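PDB 7M1B: galactose-binding-like protein from Bacteroides thetaiotaomicron, which is a SusE-like protein of a gut bacterium, with a galactose-binding-like domain that probably recognises carbohydrate and may help degrade it. Local coordinates for residues W257-F271 / F343-F357. Numbering follows the deposited sequence.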
# COMPACT_ATOMS: atom_id res chain seq x y z
N TRP A 257 -3.26 4.88 -15.41
CA TRP A 257 -3.81 4.53 -14.09
C TRP A 257 -5.28 4.09 -14.27
O TRP A 257 -6.01 4.56 -15.18
CB TRP A 257 -3.70 5.74 -13.11
CG TRP A 257 -4.17 7.04 -13.70
CD1 TRP A 257 -5.44 7.55 -13.73
CD2 TRP A 257 -3.31 8.03 -14.29
NE1 TRP A 257 -5.47 8.78 -14.38
CE2 TRP A 257 -4.15 9.11 -14.68
CE3 TRP A 257 -1.92 8.09 -14.53
CZ2 TRP A 257 -3.64 10.25 -15.34
CZ3 TRP A 257 -1.43 9.23 -15.17
CH2 TRP A 257 -2.27 10.30 -15.54
N PHE A 258 -5.76 3.34 -13.28
CA PHE A 258 -7.17 3.05 -13.13
C PHE A 258 -7.56 3.28 -11.67
O PHE A 258 -6.70 3.39 -10.80
CB PHE A 258 -7.61 1.66 -13.61
CG PHE A 258 -6.91 0.50 -12.91
CD1 PHE A 258 -7.17 0.21 -11.60
CD2 PHE A 258 -5.98 -0.29 -13.57
CE1 PHE A 258 -6.54 -0.85 -10.96
CE2 PHE A 258 -5.36 -1.36 -12.95
CZ PHE A 258 -5.61 -1.63 -11.63
N THR A 259 -8.88 3.44 -11.46
CA THR A 259 -9.45 3.91 -10.20
C THR A 259 -10.58 3.00 -9.77
O THR A 259 -11.47 2.67 -10.58
CB THR A 259 -10.03 5.35 -10.28
OG1 THR A 259 -9.07 6.18 -10.95
CG2 THR A 259 -10.39 5.90 -8.92
N PHE A 260 -10.56 2.62 -8.47
CA PHE A 260 -11.74 1.88 -8.00
C PHE A 260 -12.11 2.35 -6.58
O PHE A 260 -11.37 3.12 -5.95
CB PHE A 260 -11.50 0.36 -7.98
CG PHE A 260 -10.31 -0.16 -7.22
CD1 PHE A 260 -10.46 -0.46 -5.88
CD2 PHE A 260 -9.06 -0.29 -7.83
CE1 PHE A 260 -9.38 -1.04 -5.19
CE2 PHE A 260 -7.99 -0.83 -7.13
CZ PHE A 260 -8.14 -1.21 -5.80
N ASP A 261 -13.31 1.99 -6.17
CA ASP A 261 -13.84 2.37 -4.85
C ASP A 261 -13.81 1.09 -4.01
O ASP A 261 -14.53 0.11 -4.32
CB ASP A 261 -15.26 2.95 -5.07
CG ASP A 261 -15.99 3.39 -3.82
OD1 ASP A 261 -15.37 3.29 -2.76
OD2 ASP A 261 -17.23 3.72 -3.92
N MET A 262 -13.22 1.13 -2.85
CA MET A 262 -13.25 0.01 -1.91
C MET A 262 -14.64 -0.17 -1.25
O MET A 262 -14.94 -1.23 -0.73
CB MET A 262 -12.20 0.16 -0.81
CG MET A 262 -10.73 0.14 -1.41
SD MET A 262 -9.56 -0.24 -0.07
CE MET A 262 -9.76 1.26 0.89
N GLY A 263 -15.49 0.86 -1.33
CA GLY A 263 -16.83 0.83 -0.79
C GLY A 263 -16.90 1.02 0.74
O GLY A 263 -18.01 1.00 1.33
N GLN A 264 -15.77 1.39 1.32
CA GLN A 264 -15.69 1.72 2.73
C GLN A 264 -14.33 2.37 2.93
O GLN A 264 -13.44 2.23 2.06
CB GLN A 264 -15.74 0.50 3.64
CG GLN A 264 -14.70 -0.56 3.34
CD GLN A 264 -14.74 -1.67 4.38
OE1 GLN A 264 -15.02 -1.43 5.57
NE2 GLN A 264 -14.52 -2.91 3.90
N THR A 265 -14.16 2.98 4.10
CA THR A 265 -12.86 3.59 4.42
C THR A 265 -12.08 2.66 5.34
O THR A 265 -12.64 2.11 6.28
CB THR A 265 -13.10 4.93 5.11
OG1 THR A 265 -13.79 5.74 4.14
CG2 THR A 265 -11.79 5.64 5.42
N ALA A 266 -10.77 2.57 5.14
CA ALA A 266 -9.95 1.66 5.94
C ALA A 266 -8.53 2.19 6.07
O ALA A 266 -8.04 2.85 5.18
CB ALA A 266 -9.96 0.27 5.32
N GLN A 267 -7.87 1.80 7.17
CA GLN A 267 -6.43 1.91 7.35
C GLN A 267 -5.82 0.66 6.73
O GLN A 267 -6.12 -0.44 7.18
CB GLN A 267 -6.10 2.00 8.87
CG GLN A 267 -4.65 2.44 9.12
CD GLN A 267 -4.30 3.84 8.68
OE1 GLN A 267 -4.98 4.83 8.95
NE2 GLN A 267 -3.17 3.94 8.00
N LEU A 268 -5.03 0.79 5.65
CA LEU A 268 -4.57 -0.36 4.90
C LEU A 268 -3.24 -0.90 5.43
O LEU A 268 -2.29 -0.13 5.74
CB LEU A 268 -4.42 0.05 3.44
CG LEU A 268 -5.74 0.37 2.74
CD1 LEU A 268 -5.51 0.80 1.26
CD2 LEU A 268 -6.69 -0.84 2.76
N SER A 269 -3.13 -2.22 5.42
CA SER A 269 -1.94 -2.95 5.82
C SER A 269 -1.16 -3.46 4.61
O SER A 269 0.04 -3.25 4.53
CB SER A 269 -2.20 -4.06 6.81
OG SER A 269 -3.18 -4.98 6.25
N ARG A 270 -1.81 -4.21 3.76
CA ARG A 270 -1.12 -4.85 2.64
C ARG A 270 -2.15 -5.31 1.61
O ARG A 270 -3.37 -5.22 1.87
CB ARG A 270 -0.41 -6.09 3.24
CG ARG A 270 -1.36 -7.18 3.73
CD ARG A 270 -0.58 -8.30 4.46
NE ARG A 270 -1.47 -9.41 4.85
CZ ARG A 270 -1.88 -10.47 4.12
NH1 ARG A 270 -1.50 -10.65 2.86
NH2 ARG A 270 -2.70 -11.34 4.68
N PHE A 271 -1.68 -5.67 0.41
CA PHE A 271 -2.60 -6.29 -0.54
C PHE A 271 -1.85 -7.41 -1.27
O PHE A 271 -0.63 -7.51 -1.22
CB PHE A 271 -3.15 -5.23 -1.52
CG PHE A 271 -2.17 -4.66 -2.53
CD1 PHE A 271 -1.25 -3.65 -2.18
CD2 PHE A 271 -2.05 -5.25 -3.79
CE1 PHE A 271 -0.34 -3.16 -3.13
CE2 PHE A 271 -1.15 -4.75 -4.73
CZ PHE A 271 -0.23 -3.74 -4.39
N PHE A 343 2.28 -7.25 -1.19
CA PHE A 343 2.87 -5.92 -1.06
C PHE A 343 2.38 -5.25 0.22
O PHE A 343 1.19 -5.25 0.50
CB PHE A 343 2.45 -5.02 -2.26
CG PHE A 343 2.90 -5.62 -3.57
CD1 PHE A 343 4.21 -5.43 -3.98
CD2 PHE A 343 2.13 -6.53 -4.28
CE1 PHE A 343 4.67 -6.02 -5.16
CE2 PHE A 343 2.58 -7.11 -5.45
CZ PHE A 343 3.87 -6.90 -5.87
N GLU A 344 3.27 -4.54 0.95
CA GLU A 344 2.90 -3.89 2.20
C GLU A 344 2.77 -2.39 1.95
O GLU A 344 3.39 -1.83 1.02
CB GLU A 344 3.97 -4.07 3.29
CG GLU A 344 4.36 -5.50 3.51
CD GLU A 344 5.21 -5.71 4.73
OE1 GLU A 344 5.71 -4.74 5.24
OE2 GLU A 344 5.34 -6.87 5.14
N PHE A 345 1.84 -1.78 2.68
CA PHE A 345 1.65 -0.35 2.53
C PHE A 345 2.51 0.41 3.50
O PHE A 345 2.90 -0.15 4.54
CB PHE A 345 0.23 0.07 2.90
CG PHE A 345 -0.72 -0.25 1.79
CD1 PHE A 345 -0.68 0.52 0.59
CD2 PHE A 345 -1.55 -1.36 1.84
CE1 PHE A 345 -1.50 0.18 -0.45
CE2 PHE A 345 -2.41 -1.64 0.79
CZ PHE A 345 -2.38 -0.86 -0.35
N LEU A 346 2.69 1.70 3.17
CA LEU A 346 3.40 2.58 4.10
C LEU A 346 2.59 2.73 5.41
O LEU A 346 1.37 2.62 5.37
CB LEU A 346 3.73 3.94 3.43
CG LEU A 346 4.53 3.94 2.13
CD1 LEU A 346 4.28 5.25 1.38
CD2 LEU A 346 6.03 3.77 2.39
N ALA A 347 3.28 2.83 6.58
CA ALA A 347 2.64 3.11 7.87
C ALA A 347 2.07 4.53 7.96
O ALA A 347 1.01 4.77 8.58
CB ALA A 347 3.54 2.78 9.03
N ASP A 348 2.72 5.49 7.31
CA ASP A 348 2.37 6.89 7.48
C ASP A 348 1.33 7.27 6.43
O ASP A 348 1.56 8.15 5.61
CB ASP A 348 3.66 7.71 7.48
CG ASP A 348 4.51 7.47 6.24
OD1 ASP A 348 4.42 6.36 5.65
OD2 ASP A 348 5.21 8.41 5.84
N ILE A 349 0.26 6.49 6.31
CA ILE A 349 -0.72 6.82 5.28
C ILE A 349 -2.02 7.10 6.03
O ILE A 349 -2.18 6.60 7.14
CB ILE A 349 -0.87 5.69 4.22
CG1 ILE A 349 -1.23 4.36 4.90
CG2 ILE A 349 0.38 5.58 3.33
CD1 ILE A 349 -1.68 3.23 3.95
N PRO A 350 -2.94 7.92 5.48
CA PRO A 350 -4.21 8.23 6.11
C PRO A 350 -5.15 7.06 5.79
O PRO A 350 -4.86 6.29 4.86
CB PRO A 350 -4.69 9.49 5.34
CG PRO A 350 -4.01 9.43 3.99
CD PRO A 350 -2.78 8.58 4.16
N PRO A 351 -6.32 6.97 6.46
CA PRO A 351 -7.38 6.05 6.02
C PRO A 351 -7.78 6.48 4.62
O PRO A 351 -7.80 7.67 4.32
CB PRO A 351 -8.54 6.40 6.97
CG PRO A 351 -7.83 6.90 8.23
CD PRO A 351 -6.72 7.76 7.65
N VAL A 352 -8.18 5.51 3.79
CA VAL A 352 -8.56 5.82 2.40
C VAL A 352 -9.75 4.93 2.02
O VAL A 352 -10.04 3.94 2.72
CB VAL A 352 -7.43 5.63 1.37
CG1 VAL A 352 -6.35 6.70 1.55
CG2 VAL A 352 -6.82 4.25 1.46
N ARG A 353 -10.44 5.33 0.94
CA ARG A 353 -11.57 4.54 0.40
C ARG A 353 -11.35 4.36 -1.10
O ARG A 353 -11.64 3.26 -1.59
CB ARG A 353 -12.87 5.32 0.61
CG ARG A 353 -14.05 4.68 -0.12
CD ARG A 353 -15.39 5.27 0.29
NE ARG A 353 -16.44 4.66 -0.53
CZ ARG A 353 -17.73 4.59 -0.25
NH1 ARG A 353 -18.19 4.93 0.97
NH2 ARG A 353 -18.50 4.00 -1.15
N TYR A 354 -11.00 5.45 -1.83
CA TYR A 354 -10.79 5.37 -3.26
C TYR A 354 -9.35 5.03 -3.54
O TYR A 354 -8.46 5.61 -2.91
CB TYR A 354 -11.28 6.62 -3.98
CG TYR A 354 -12.70 7.00 -3.67
CD1 TYR A 354 -13.77 6.36 -4.35
CD2 TYR A 354 -13.01 7.79 -2.57
CE1 TYR A 354 -15.10 6.65 -4.02
CE2 TYR A 354 -14.33 8.00 -2.16
CZ TYR A 354 -15.37 7.40 -2.87
OH TYR A 354 -16.68 7.67 -2.53
N ILE A 355 -9.09 4.18 -4.54
CA ILE A 355 -7.75 3.67 -4.80
C ILE A 355 -7.41 3.87 -6.28
O ILE A 355 -8.20 3.53 -7.13
CB ILE A 355 -7.60 2.17 -4.39
CG1 ILE A 355 -7.95 1.89 -2.92
CG2 ILE A 355 -6.25 1.61 -4.75
CD1 ILE A 355 -6.98 2.59 -1.98
N ARG A 356 -6.15 4.25 -6.55
CA ARG A 356 -5.64 4.22 -7.91
C ARG A 356 -4.38 3.36 -7.98
O ARG A 356 -3.52 3.41 -7.07
CB ARG A 356 -5.28 5.62 -8.39
CG ARG A 356 -6.46 6.37 -9.00
CD ARG A 356 -6.14 7.79 -9.36
NE ARG A 356 -7.09 8.16 -10.40
CZ ARG A 356 -7.02 9.29 -11.09
NH1 ARG A 356 -6.15 10.27 -10.71
NH2 ARG A 356 -7.82 9.57 -12.09
N PHE A 357 -4.26 2.61 -9.09
CA PHE A 357 -3.00 1.99 -9.47
C PHE A 357 -2.43 2.80 -10.62
O PHE A 357 -3.04 2.97 -11.65
CB PHE A 357 -3.24 0.54 -9.93
CG PHE A 357 -3.26 -0.45 -8.79
CD1 PHE A 357 -4.11 -0.24 -7.72
CD2 PHE A 357 -2.59 -1.65 -8.88
CE1 PHE A 357 -4.12 -1.14 -6.64
CE2 PHE A 357 -2.56 -2.55 -7.80
CZ PHE A 357 -3.38 -2.30 -6.71
O HOH W 1 -18.57 6.30 -3.81
O HOH W 2 -16.66 5.34 3.68
O HOH W 3 -5.13 3.49 4.61
O HOH W 4 -0.96 1.68 7.13
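Arg353 grips the carboxylate of Asp261 side-on in a salt bridge. Its NE lies 2.8 Å from Asp261 OD1, and its NH2 donates to the syn lone pair of Asp261 OD2. With CG trans to the backbone N (chi1 171°) and an extended chain beyond, the guanidinium lies flat against the Gly263-Gln264 peptide. Asp261 OD1 also accepts from Gly263 N, 2.8 Å away and above the carboxylate plane, an Asx turn at the corner. A leucine in place of Arg353 would probably leave the Asp261 carboxylate without its charged mate and the corner peptide without its flat cover.

Arg356 NE donates almost straight to Thr259 OG1, 2.9 Å away in the guanidinium plane. One guanidinium face lies against Trp257 CD1, the two planes 50° apart. Asp218 binds both Arg356 and Thr259 from outside. Gln267 NE2 reaches Ile349 O at 3.0 Å, nearly straight but from above the carbonyl plane.

Apolar side chains gather on the face of the sheet away from Thr259 and Arg356. Ile355 CB sits over the Phe260 ring, and Phe357 CB over that of Phe258. The Phe357 edge points to the Phe271 face in an offset edge-to-face pair, centroids 5.6 Å apart. Trp292 extends this aromatic cluster. Between the two segments, Leu268 CD1 lies 4.2 Å from the centroid of the Phe345 ring, over its face.

Backbone pairing is antiparallel: Phe258 to Met262 run along Arg353 to Phe357, Ala266 pairs with Val352, and Phe271 with Phe343. Both chains turn the corner together, at Gly263-Gln264 and Arg353. Such bent antiparallel strands around an apolar core fit the beta-sandwich of galactose-binding-like domains.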